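Local coordinates for protein MstE (Scytonema sp. PCC 10023, PDB 6SBF) that probably catalyses type II (class II) terpene cyclisation, assembling complex isoprenoid scaffolds in merosterol biosynthesis, at residues A70-Y74 and A75-E79; Q117-A121 and V122-D126. The protein carries 1 engineered substitution. All coordinates share one frame; numbering follows the deposited sequence. Where two conformers were deposited one is given.

Contact 1: residues A70-Y74 and A75-E79; sequences ATLPY and AHVHE
Tyr-74 carries its ring beside the backbone N and anti to the carbonyl carbon (chi1 -64°), while two residues on, His-76 wedges its CG between backbone N and carbonyl carbon (chi1 73°); together these rotations let the two side chains run alongside one another. The ring planes are only slightly tilted, but with centroids 5.6 Å from one another the offset is large enough that one scarcely lies over the other, so this is a flanking contact rather than a full stack. The nearest approach of the two side chains is Tyr-74 CB to His-76 ND1, 3.7 Å. Val-77 touches both: its CG2 meets Tyr-74 CB at 3.9 Å, reaches the edge of the tyrosine ring near CD2, and sits over the centre of one face of the imidazole. On its other branch, Val-77 CG1 meets Leu-72 CD1 at 4.2 Å. The backbone fixes this corner. Tyr-74 is the N-cap residue, and its carbonyl O accepts two N-H groups of the first turn: a nearly straight bond from His-78 N (3.0 Å, N-H...O 166°) and a weak one from Val-77 N (3.1 Å). Glu-79 N continues the pattern by bonding to Ala-75 O. The phenol OH is held by a hydrogen bond to Asn-29 OD1, which anchors the far end of the ring. At the protein surface, this corner joins helix 59-69 to helix 75-90; helix 18-37 packs against Leu-72, His-76 and Val-77 through Ile-28, Val-32 and Leu-36, and helix 350-363 meets Thr-71 and Leu-72.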
loop_
_atom_site.group_PDB
_atom_site.type_symbol
_atom_site.label_atom_id
_atom_site.label_comp_id
_atom_site.label_asym_id
_atom_site.label_seq_id
_atom_site.Cartn_x
_atom_site.Cartn_y
_atom_site.Cartn_z
ATOM N N ALA A 70 2.094 -0.335 12.755
ATOM C CA ALA A 70 1.535 -1.268 13.748
ATOM C C ALA A 70 2.505 -2.403 14.071
ATOM O O ALA A 70 2.311 -3.060 15.088
ATOM C CB ALA A 70 0.210 -1.820 13.260
ATOM N N THR A 71 3.540 -2.642 13.257
ATOM C CA THR A 71 4.578 -3.676 13.516
ATOM C C THR A 71 5.554 -3.216 14.612
ATOM O O THR A 71 6.301 -4.042 15.163
ATOM C CB THR A 71 5.352 -4.050 12.249
ATOM O OG1 THR A 71 4.475 -4.359 11.165
ATOM C CG2 THR A 71 6.185 -5.277 12.506
ATOM N N LEU A 72 5.591 -1.931 14.927
ATOM C CA LEU A 72 6.549 -1.509 15.957
ATOM C C LEU A 72 6.054 -1.798 17.379
ATOM O O LEU A 72 4.876 -1.654 17.683
ATOM C CB LEU A 72 6.796 -0.022 15.861
ATOM C CG LEU A 72 7.704 0.306 14.722
ATOM C CD1 LEU A 72 7.411 1.618 14.142
ATOM C CD2 LEU A 72 9.161 0.070 14.947
ATOM N N PRO A 73 6.990 -2.240 18.251
ATOM C CA PRO A 73 6.675 -2.529 19.650
ATOM C C PRO A 73 7.046 -1.373 20.565
ATOM O O PRO A 73 7.782 -1.618 21.542
ATOM C CB PRO A 73 7.642 -3.687 19.921
ATOM C CG PRO A 73 8.901 -3.232 19.214
ATOM C CD PRO A 73 8.382 -2.613 17.920
ATOM N N TYR A 74 6.705 -0.151 20.149
ATOM C CA TYR A 74 6.915 1.033 20.979
ATOM C C TYR A 74 5.603 1.632 21.459
ATOM O O TYR A 74 4.668 1.849 20.706
ATOM C CB TYR A 74 7.602 2.110 20.163
ATOM C CG TYR A 74 8.979 1.774 19.680
ATOM C CD1 TYR A 74 9.851 0.939 20.342
ATOM C CD2 TYR A 74 9.479 2.387 18.538
ATOM C CE1 TYR A 74 11.151 0.771 19.924
ATOM C CE2 TYR A 74 10.772 2.204 18.103
ATOM C CZ TYR A 74 11.626 1.413 18.806
ATOM O OH TYR A 74 12.933 1.205 18.496
ATOM N N ALA A 75 5.572 1.897 22.779
ATOM C CA ALA A 75 4.359 2.454 23.368
ATOM C C ALA A 75 3.980 3.785 22.716
ATOM O O ALA A 75 2.771 4.023 22.516
ATOM C CB ALA A 75 4.549 2.619 24.866
ATOM N N HIS A 76 4.943 4.635 22.427
ATOM C CA HIS A 76 4.573 5.951 21.855
ATOM C C HIS A 76 4.036 5.827 20.417
ATOM O O HIS A 76 3.212 6.638 20.000
ATOM C CB HIS A 76 5.712 6.932 21.990
ATOM C CG HIS A 76 6.855 6.696 21.093
ATOM N ND1 HIS A 76 7.705 5.604 21.255
ATOM C CD2 HIS A 76 7.350 7.439 20.084
ATOM C CE1 HIS A 76 8.664 5.703 20.326
ATOM N NE2 HIS A 76 8.468 6.804 19.644
ATOM N N VAL A 77 4.473 4.778 19.719
ATOM C CA VAL A 77 3.881 4.530 18.381
ATOM C C VAL A 77 2.477 4.001 18.532
ATOM O O VAL A 77 1.551 4.410 17.858
ATOM C CB VAL A 77 4.779 3.600 17.558
ATOM C CG1 VAL A 77 4.115 3.267 16.251
ATOM C CG2 VAL A 77 6.125 4.258 17.321
ATOM N N HIS A 78 2.254 3.088 19.499
ATOM C CA HIS A 78 0.874 2.604 19.749
ATOM C C HIS A 78 -0.041 3.771 20.090
ATOM O O HIS A 78 -1.170 3.825 19.621
ATOM C CB HIS A 78 0.814 1.495 20.808
ATOM C CG HIS A 78 -0.496 0.809 20.825
ATOM N ND1 HIS A 78 -0.893 -0.037 19.816
ATOM C CD2 HIS A 78 -1.538 0.875 21.716
ATOM C CE1 HIS A 78 -2.126 -0.420 20.059
ATOM N NE2 HIS A 78 -2.559 0.108 21.248
ATOM N N GLU A 79 0.469 4.727 20.869
ATOM C CA GLU A 79 -0.351 5.940 21.213
ATOM C C GLU A 79 -0.676 6.741 19.964
ATOM O O GLU A 79 -1.807 7.229 19.816
ATOM C CB GLU A 79 0.391 6.793 22.231
ATOM C CG GLU A 79 0.472 6.188 23.611
ATOM C CD GLU A 79 1.410 6.901 24.565
ATOM O OE1 GLU A 79 2.181 7.768 24.183
ATOM O OE2 GLU A 79 1.354 6.511 25.773
#

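Contact 2: residues Q117-A121 and V122-D126; sequences QLAAA and VGASD
Val-122, the first residue to leave the helical path, lays its side chain on the last turn of helix 109-121: CB and CG1 rest on the preceding peptide, CG2 on two carbonyls. CB lies 3.6 Å from Ala-121 C. CG1, anti to the carbonyl carbon (chi1 -61°), stays near that same peptide and extends to Leu-118 CD1, a loose contact at 4.5 Å. The same rotation sets CG2 between backbone N and carbonyl carbon, 3.5 Å from Ala-119 O and almost as near Leu-118 O. Cutting this side chain back to an alanine is likely to open a gap beside these two carbonyls and cost Leu-118 and Trp-85 an apolar neighbour. The valine N-H is shared by the same two carbonyls, bonding to Leu-118 O at 3.2 Å in the carbonyl plane and weakly to Ala-119 O. Ala-119 O also takes the much straighter bond from Ala-124 N (2.8 Å, N-H...O 161°), whose donor stands above the carbonyl plane. Gly-123 N reaches back to Ala-120 O at 3.2 Å, again from well above that plane. Beside these bonds Ala-119 CB and Ala-124 CB meet at 4.1 Å, and Trp-85 of helix 75-90 packs on both alanines as well as on Val-122. Past the turn, Ser-125 O is bonded by Arg-134 NH2 of the next helix. The positive phi of Gly-123 (74°), which favours glycine, lets the chain turn away, and the pair of bonds, Gly-123 N to Ala-120 O within Ala-124 N to Ala-119 O, makes this the Schellman motif that ends helix 109-121.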
loop_
_atom_site.group_PDB
_atom_site.type_symbol
_atom_site.label_atom_id
_atom_site.label_comp_id
_atom_site.label_asym_id
_atom_site.label_seq_id
_atom_site.Cartn_x
_atom_site.Cartn_y
_atom_site.Cartn_z
ATOM N N GLN A 117 -7.662 -2.270 8.932
ATOM C CA GLN A 117 -6.403 -2.872 9.388
ATOM C C GLN A 117 -5.925 -2.092 10.611
ATOM O O GLN A 117 -5.423 -2.666 11.585
ATOM C CB GLN A 117 -5.370 -2.902 8.265
ATOM C CG GLN A 117 -5.707 -3.859 7.130
ATOM C CD GLN A 117 -4.515 -4.049 6.220
ATOM O OE1 GLN A 117 -3.487 -4.579 6.637
ATOM N NE2 GLN A 117 -4.637 -3.625 4.953
ATOM N N LEU A 118 -5.988 -0.767 10.546
ATOM C CA LEU A 118 -5.567 0.066 11.678
ATOM C C LEU A 118 -6.471 -0.217 12.894
ATOM O O LEU A 118 -5.952 -0.351 14.022
ATOM C CB LEU A 118 -5.565 1.539 11.280
ATOM C CG LEU A 118 -5.210 2.502 12.417
ATOM C CD1 LEU A 118 -3.914 2.223 13.133
ATOM C CD2 LEU A 118 -5.194 3.923 11.931
ATOM N N ALA A 119 -7.759 -0.308 12.672
ATOM C CA ALA A 119 -8.715 -0.618 13.761
ATOM C C ALA A 119 -8.280 -1.910 14.454
ATOM O O ALA A 119 -8.279 -1.962 15.695
ATOM C CB ALA A 119 -10.122 -0.719 13.239
ATOM N N ALA A 120 -7.887 -2.931 13.712
ATOM C CA ALA A 120 -7.467 -4.198 14.326
ATOM C C ALA A 120 -6.260 -3.943 15.223
ATOM O O ALA A 120 -6.174 -4.539 16.347
ATOM C CB ALA A 120 -7.224 -5.257 13.285
ATOM N N ALA A 121 -5.301 -3.152 14.799
ATOM C CA ALA A 121 -4.073 -2.913 15.594
ATOM C C ALA A 121 -4.378 -2.230 16.921
ATOM O O ALA A 121 -3.606 -2.390 17.870
ATOM C CB ALA A 121 -3.094 -2.092 14.777
ATOM N N VAL A 122 -5.457 -1.469 16.987
ATOM C CA VAL A 122 -5.803 -0.741 18.224
ATOM C C VAL A 122 -7.012 -1.393 18.922
ATOM O O VAL A 122 -7.582 -0.748 19.806
ATOM C CB VAL A 122 -5.985 0.764 17.961
ATOM C CG1 VAL A 122 -4.687 1.370 17.434
ATOM C CG2 VAL A 122 -7.189 1.035 17.051
ATOM N N GLY A 123 -7.366 -2.629 18.594
ATOM C CA GLY A 123 -8.368 -3.373 19.346
ATOM C C GLY A 123 -9.772 -2.900 19.100
ATOM O O GLY A 123 -10.651 -3.164 19.897
ATOM N N ALA A 124 -9.984 -2.287 17.924
ATOM C CA ALA A 124 -11.287 -1.700 17.559
ATOM C C ALA A 124 -11.960 -2.417 16.391
ATOM O O ALA A 124 -12.976 -1.910 15.873
ATOM C CB ALA A 124 -11.118 -0.254 17.230
ATOM N N SER A 125 -11.539 -3.631 16.080
ATOM C CA SER A 125 -12.178 -4.387 14.965
ATOM C C SER A 125 -13.650 -4.654 15.242
ATOM O O SER A 125 -14.407 -4.810 14.317
ATOM C CB SER A 125 -11.522 -5.713 14.709
ATOM O OG SER A 125 -10.227 -5.570 14.174
ATOM N N ASP A 126 -14.024 -4.727 16.513
ATOM C CA ASP A 126 -15.398 -5.070 16.962
ATOM C C ASP A 126 -16.214 -3.802 17.274
ATOM O O ASP A 126 -17.372 -3.937 17.699
ATOM C CB ASP A 126 -15.356 -5.920 18.245
ATOM C CG ASP A 126 -14.652 -7.262 18.238
ATOM O OD1 ASP A 126 -14.340 -7.786 17.113
ATOM O OD2 ASP A 126 -14.484 -7.819 19.398
#

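From the N terminus, the chain leaves helix 59-69, turns through contact 1 and enters helix 75-90, which runs on past Leu-81 and Trp-85; it then returns by helix 109-121 and closes that helix in contact 2 before helix 128-138 begins. The two contacts therefore lie in series, neither enclosing nor crossing the other: within the alpha6-alpha6 barrel, one starts a helix, the other stops the helix after it. The centres of contact 1 and contact 2 are about 14 Å apart. His-78 CE1 packs against Ala-121 O at 3.3 Å, and Ala-70 CB meets Ala-121 CB at 3.6 Å, joining the loop between helices 59-69 and 75-90, and the first turn of the latter, to the C-terminal end of helix 109-121.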